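Local coordinates for protein separin (Saccharomyces cerevisiae, PDB 5U1T) that cleaves the MCD1/SCC1 subunit of cohesin at the onset of anaphase as a caspase-like cysteine protease, and is held inactive by securin for most of the cell cycle, at residues A[1183-1188]-A[1367-1371]; A[1219-1223]-A[1576-1581]. One frame throughout, in Å; residues are numbered along the deposited sequence.

Overall arrangement
Both contacts lie in the C-terminal protease region and involve two neighbouring helices, 1180-1198 and 1209-1237, which run antiparallel. Contact 1 sets the first helix against the loop that follows strand 1353-1362; contact 2 sets the second against the loop that leads into strand 1585-1589. Their centres are 15 Å apart and their nearest atoms about 7 Å apart, so they do not touch, but M1226 of the second helix meets both L1187 of contact 1 and Y1579 of contact 2. Contact 2 is close to the probable catalytic cysteine: the side chain of N1581 is about 7 Å from that of C1497. Contact 1 lies away from that site.

Contact 1: A[1183-1188]-A[1367-1371]; sequences ATKKLL and HLFPW
L1187 lays its CD2 methyl over one face of the F1369 ring, 4.1 Å from the centroid and 25° off the normal, a CH-pi contact. The 1183-1188 segment is regular helix, part of helix 1180-1198, with L1187 N hydrogen-bonded to A1183 O at 3.1 Å. Facing it, 1367-1371 is irregular: F1369 is extended (phi/psi -70/132), and P1370 centres an inverse gamma turn closed by a weak W1371 N to F1369 O hydrogen bond of 2.9 Å. The closest CA atoms, T1184 and F1369, stand 8.0 Å apart. L1187 adopts t,p, and its CD2 also meets CD1 of L1368 (p,t) at 3.6 Å; that same CD1 lies 4.0 Å from L1188 CG and 4.1 Å from T1184 CG2. F1369, with chi1 m, brings CZ to 3.6 Å from A1183 CB, while T1184 OG1 sits at the ring edge, 3.5 Å from CE2, its hydroxyl hydrogen-bonded to F1180 O one turn earlier. Helix 1209-1237 closes the cluster through M1226, L1229, I1233 and W1237. The contact joins this helix pair to the loop following strand 1353-1362 of the mixed sheet, whose strand 1382-1385 supplies R1384 to hydrogen-bond F1369 O. No hydrogen bond or salt bridge crosses between the segments, so the contact, which buries 286 Å² over both sides, rests on apolar side-chain packing and on the CH-pi contact of L1187 with F1369.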
loop_
_atom_site.group_PDB
_atom_site.type_symbol
_atom_site.label_atom_id
_atom_site.label_comp_id
_atom_site.label_asym_id
_atom_site.label_seq_id
_atom_site.Cartn_x
_atom_site.Cartn_y
_atom_site.Cartn_z
ATOM N N ALA A 1183 35.105 -24.797 19.526
ATOM C CA ALA A 1183 35.638 -24.011 20.624
ATOM C C ALA A 1183 34.650 -22.915 21.015
ATOM O O ALA A 1183 34.441 -22.645 22.203
ATOM C CB ALA A 1183 36.979 -23.411 20.242
ATOM N N THR A 1184 34.039 -22.288 20.012
ATOM C CA THR A 1184 33.050 -21.249 20.263
ATOM C C THR A 1184 31.842 -21.828 21.027
ATOM O O THR A 1184 31.367 -21.234 21.988
ATOM C CB THR A 1184 32.608 -20.580 18.948
ATOM O OG1 THR A 1184 33.719 -19.884 18.381
ATOM C CG2 THR A 1184 31.548 -19.571 19.204
ATOM N N LYS A 1185 31.368 -22.999 20.619
ATOM C CA LYS A 1185 30.321 -23.685 21.362
ATOM C C LYS A 1185 30.698 -24.021 22.797
ATOM O O LYS A 1185 29.959 -23.704 23.717
ATOM C CB LYS A 1185 29.919 -24.972 20.659
ATOM C CG LYS A 1185 28.631 -24.872 19.904
ATOM C CD LYS A 1185 27.977 -26.239 19.783
ATOM C CE LYS A 1185 27.606 -26.804 21.152
ATOM N NZ LYS A 1185 26.698 -28.009 21.043
ATOM N N LYS A 1186 31.828 -24.688 22.986
ATOM C CA LYS A 1186 32.227 -25.154 24.310
ATOM C C LYS A 1186 32.337 -23.994 25.305
ATOM O O LYS A 1186 31.929 -24.110 26.473
ATOM C CB LYS A 1186 33.548 -25.905 24.226
ATOM C CG LYS A 1186 33.431 -27.394 23.940
ATOM C CD LYS A 1186 34.833 -28.011 23.787
ATOM C CE LYS A 1186 34.808 -29.538 23.813
ATOM N NZ LYS A 1186 33.643 -30.089 23.041
ATOM N N LEU A 1187 32.869 -22.878 24.809
ATOM C CA LEU A 1187 33.083 -21.667 25.591
ATOM C C LEU A 1187 31.787 -20.968 25.984
ATOM O O LEU A 1187 31.592 -20.603 27.151
ATOM C CB LEU A 1187 33.963 -20.693 24.806
ATOM C CG LEU A 1187 34.251 -19.358 25.479
ATOM C CD1 LEU A 1187 35.165 -19.551 26.674
ATOM C CD2 LEU A 1187 34.840 -18.393 24.486
ATOM N N LEU A 1188 30.924 -20.758 24.992
ATOM C CA LEU A 1188 29.618 -20.147 25.196
ATOM C C LEU A 1188 28.821 -20.939 26.226
ATOM O O LEU A 1188 28.180 -20.364 27.111
ATOM C CB LEU A 1188 28.849 -20.059 23.876
ATOM C CG LEU A 1188 29.192 -18.874 22.970
ATOM C CD1 LEU A 1188 28.411 -18.931 21.670
ATOM C CD2 LEU A 1188 28.950 -17.564 23.685
ATOM N N HIS A 1367 36.113 -11.935 19.255
ATOM C CA HIS A 1367 36.094 -11.142 20.472
ATOM C C HIS A 1367 35.881 -11.926 21.771
ATOM O O HIS A 1367 36.529 -11.643 22.782
ATOM C CB HIS A 1367 35.019 -10.090 20.369
ATOM C CG HIS A 1367 34.592 -9.551 21.692
ATOM N ND1 HIS A 1367 35.167 -8.435 22.258
ATOM C CD2 HIS A 1367 33.655 -9.980 22.571
ATOM C CE1 HIS A 1367 34.593 -8.190 23.422
ATOM N NE2 HIS A 1367 33.675 -9.114 23.637
ATOM N N LEU A 1368 34.969 -12.892 21.758
ATOM C CA LEU A 1368 34.618 -13.612 22.982
ATOM C C LEU A 1368 35.778 -14.361 23.606
ATOM O O LEU A 1368 35.806 -14.528 24.818
ATOM C CB LEU A 1368 33.472 -14.600 22.740
ATOM C CG LEU A 1368 33.654 -15.813 21.812
ATOM C CD1 LEU A 1368 32.605 -16.904 22.105
ATOM C CD2 LEU A 1368 33.605 -15.398 20.339
ATOM N N PHE A 1369 36.725 -14.833 22.801
ATOM C CA PHE A 1369 37.849 -15.604 23.347
ATOM C C PHE A 1369 38.784 -14.713 24.158
ATOM O O PHE A 1369 39.170 -13.634 23.718
ATOM C CB PHE A 1369 38.632 -16.314 22.234
ATOM C CG PHE A 1369 37.943 -17.532 21.691
ATOM C CD1 PHE A 1369 37.983 -18.738 22.381
ATOM C CD2 PHE A 1369 37.240 -17.474 20.480
ATOM C CE1 PHE A 1369 37.335 -19.881 21.874
ATOM C CE2 PHE A 1369 36.583 -18.612 19.969
ATOM C CZ PHE A 1369 36.637 -19.815 20.672
ATOM N N PRO A 1370 39.143 -15.166 25.359
ATOM C CA PRO A 1370 40.101 -14.439 26.195
ATOM C C PRO A 1370 41.533 -14.687 25.722
ATOM O O PRO A 1370 42.308 -15.337 26.420
ATOM C CB PRO A 1370 39.862 -15.026 27.584
ATOM C CG PRO A 1370 39.403 -16.424 27.310
ATOM C CD PRO A 1370 38.633 -16.379 26.018
ATOM N N TRP A 1371 41.866 -14.170 24.541
ATOM C CA TRP A 1371 43.157 -14.424 23.917
ATOM C C TRP A 1371 44.311 -14.097 24.854
ATOM O O TRP A 1371 45.289 -14.845 24.948
ATOM C CB TRP A 1371 43.305 -13.622 22.620
ATOM C CG TRP A 1371 42.307 -13.991 21.585
ATOM C CD1 TRP A 1371 41.257 -13.233 21.159
ATOM C CD2 TRP A 1371 42.240 -15.218 20.850
ATOM N NE1 TRP A 1371 40.553 -13.905 20.210
ATOM C CE2 TRP A 1371 41.129 -15.127 19.999
ATOM C CE3 TRP A 1371 43.021 -16.382 20.819
ATOM C CZ2 TRP A 1371 40.770 -16.156 19.122
ATOM C CZ3 TRP A 1371 42.658 -17.410 19.945
ATOM C CH2 TRP A 1371 41.546 -17.286 19.117
#

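Contact 2: A[1219-1223]-A[1576-1581]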
loop_
_atom_site.group_PDB
_atom_site.type_symbol
_atom_site.label_atom_id
_atom_site.label_comp_id
_atom_site.label_asym_id
_atom_site.label_seq_id
_atom_site.Cartn_x
_atom_site.Cartn_y
_atom_site.Cartn_z
ATOM N N ARG A 1219 31.308 -23.605 40.175
ATOM C CA ARG A 1219 32.143 -22.539 39.620
ATOM C C ARG A 1219 33.610 -22.970 39.495
ATOM O O ARG A 1219 34.278 -22.629 38.517
ATOM C CB ARG A 1219 32.038 -21.263 40.452
ATOM C CG ARG A 1219 30.642 -20.689 40.514
ATOM C CD ARG A 1219 30.671 -19.203 40.745
ATOM N NE ARG A 1219 30.742 -18.471 39.488
ATOM C CZ ARG A 1219 31.753 -17.685 39.147
ATOM N NH1 ARG A 1219 32.768 -17.544 39.976
ATOM N NH2 ARG A 1219 31.749 -17.041 37.982
ATOM N N TYR A 1220 34.119 -23.718 40.466
ATOM C CA TYR A 1220 35.480 -24.245 40.357
ATOM C C TYR A 1220 35.561 -25.211 39.169
ATOM O O TYR A 1220 36.602 -25.355 38.521
ATOM C CB TYR A 1220 35.911 -24.938 41.655
ATOM C CG TYR A 1220 36.733 -24.068 42.592
ATOM C CD1 TYR A 1220 36.122 -23.259 43.549
ATOM C CD2 TYR A 1220 38.139 -24.075 42.538
ATOM C CE1 TYR A 1220 36.882 -22.469 44.434
ATOM C CE2 TYR A 1220 38.913 -23.285 43.421
ATOM C CZ TYR A 1220 38.267 -22.473 44.369
ATOM O OH TYR A 1220 39.020 -21.685 45.238
ATOM N N ASP A 1221 34.441 -25.858 38.881
ATOM C CA ASP A 1221 34.355 -26.797 37.778
ATOM C C ASP A 1221 34.274 -26.097 36.434
ATOM O O ASP A 1221 34.851 -26.535 35.439
ATOM C CB ASP A 1221 33.142 -27.682 37.958
ATOM C CG ASP A 1221 33.274 -28.957 37.221
ATOM O OD1 ASP A 1221 32.932 -28.989 36.018
ATOM O OD2 ASP A 1221 33.757 -29.922 37.845
ATOM N N LEU A 1222 33.521 -25.012 36.415
ATOM C CA LEU A 1222 33.417 -24.168 35.247
ATOM C C LEU A 1222 34.766 -23.533 34.951
ATOM O O LEU A 1222 35.139 -23.372 33.791
ATOM C CB LEU A 1222 32.338 -23.100 35.463
ATOM C CG LEU A 1222 30.904 -23.582 35.276
ATOM C CD1 LEU A 1222 29.892 -22.552 35.793
ATOM C CD2 LEU A 1222 30.674 -23.878 33.801
ATOM N N ASP A 1223 35.498 -23.191 36.007
ATOM C CA ASP A 1223 36.815 -22.585 35.858
ATOM C C ASP A 1223 37.789 -23.579 35.224
ATOM O O ASP A 1223 38.578 -23.193 34.369
ATOM C CB ASP A 1223 37.341 -22.086 37.212
ATOM C CG ASP A 1223 38.636 -21.279 37.091
ATOM O OD1 ASP A 1223 38.575 -20.086 36.726
ATOM O OD2 ASP A 1223 39.721 -21.831 37.391
ATOM N N HIS A 1576 40.737 -15.729 42.869
ATOM C CA HIS A 1576 40.757 -17.121 43.274
ATOM C C HIS A 1576 40.379 -17.990 42.107
ATOM O O HIS A 1576 40.925 -19.055 41.929
ATOM C CB HIS A 1576 39.786 -17.373 44.405
ATOM C CG HIS A 1576 40.408 -17.287 45.756
ATOM N ND1 HIS A 1576 39.672 -17.348 46.915
ATOM C CD2 HIS A 1576 41.696 -17.150 46.132
ATOM C CE1 HIS A 1576 40.482 -17.253 47.948
ATOM N NE2 HIS A 1576 41.716 -17.133 47.500
ATOM N N LEU A 1577 39.394 -17.565 41.337
ATOM C CA LEU A 1577 39.025 -18.307 40.163
ATOM C C LEU A 1577 39.811 -17.602 39.113
ATOM O O LEU A 1577 39.493 -16.515 38.709
ATOM C CB LEU A 1577 37.541 -18.244 39.908
ATOM C CG LEU A 1577 36.812 -19.144 40.888
ATOM C CD1 LEU A 1577 35.460 -19.536 40.362
ATOM C CD2 LEU A 1577 37.622 -20.382 41.162
ATOM N N ARG A 1578 40.901 -18.212 38.697
ATOM C CA ARG A 1578 41.771 -17.576 37.737
ATOM C C ARG A 1578 41.232 -17.413 36.343
ATOM O O ARG A 1578 41.712 -16.578 35.620
ATOM C CB ARG A 1578 43.132 -18.241 37.715
ATOM C CG ARG A 1578 43.901 -18.034 39.004
ATOM C CD ARG A 1578 45.279 -18.661 38.951
ATOM N NE ARG A 1578 45.982 -18.518 40.215
ATOM C CZ ARG A 1578 47.153 -19.077 40.473
ATOM N NH1 ARG A 1578 47.723 -18.903 41.649
ATOM N NH2 ARG A 1578 47.752 -19.809 39.552
ATOM N N TYR A 1579 40.254 -18.205 35.947
ATOM C CA TYR A 1579 39.719 -18.018 34.604
ATOM C C TYR A 1579 38.318 -17.410 34.606
ATOM O O TYR A 1579 38.127 -16.377 33.984
ATOM C CB TYR A 1579 39.737 -19.342 33.823
ATOM C CG TYR A 1579 41.136 -19.879 33.695
ATOM C CD1 TYR A 1579 41.683 -20.661 34.699
ATOM C CD2 TYR A 1579 41.938 -19.550 32.605
ATOM C CE1 TYR A 1579 42.969 -21.118 34.615
ATOM C CE2 TYR A 1579 43.231 -20.013 32.507
ATOM C CZ TYR A 1579 43.738 -20.805 33.514
ATOM O OH TYR A 1579 45.027 -21.296 33.453
ATOM N N LEU A 1580 37.351 -18.027 35.287
ATOM C CA LEU A 1580 35.980 -17.485 35.299
ATOM C C LEU A 1580 35.943 -15.998 35.674
ATOM O O LEU A 1580 35.140 -15.243 35.135
ATOM C CB LEU A 1580 35.067 -18.269 36.252
ATOM C CG LEU A 1580 34.489 -19.620 35.818
ATOM C CD1 LEU A 1580 33.381 -20.056 36.760
ATOM C CD2 LEU A 1580 34.006 -19.620 34.365
ATOM N N ASN A 1581 36.832 -15.583 36.578
ATOM C CA ASN A 1581 36.935 -14.176 36.952
ATOM C C ASN A 1581 38.165 -13.478 36.363
ATOM O O ASN A 1581 38.031 -12.422 35.729
ATOM C CB ASN A 1581 36.926 -14.043 38.473
ATOM C CG ASN A 1581 35.521 -14.092 39.049
ATOM O OD1 ASN A 1581 34.614 -13.439 38.544
ATOM N ND2 ASN A 1581 35.338 -14.876 40.104
#
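The carboxylate of D1223 receives two consecutive backbone amides through one oxygen: Y1579 N lies 2.6 Å from D1223 OD1 and L1580 N 2.8 Å from it, hydrogen bonds with angles at hydrogen of 143° and 158°. The t rotamer of D1223 sends the group out from the helix to the loop, and the backbones come close here, the CA atoms of D1223 and L1580 being 5.2 Å apart. The other carboxylate oxygen, D1223 OD2, lies at the edge of the Y1579 ring. A second acid, D1536 of helix 1534-1548, takes the amides of H1576 and L1577, so carboxylates from two helices hold the irregular 1576-1581 segment. This loop leads into strand 1585-1589, at one edge of the six-stranded sheet of the caspase-like protease fold, and the side chain of N1581, hydrogen-bonded through OD1 to T1533 N, lies about 7 Å from that of C1497, the probable nucleophile. R1219 turns its guanidinium back to helix 1180-1198, hydrogen-bonding S1194 and T1197, while L1580 CD1 covers one face of it, 3.6 Å from NH2. That methyl also lies 3.2 Å from R1219 O and 3.5 Å from L1222 CB. Farther out, L1577 bridges two helix side chains: its CD1 reaches R1219 NH1 at 3.4 Å, and its CD2 sits 3.7 Å from the Y1220 ring centroid, 4° off the normal, in a nearly axial CH-pi contact.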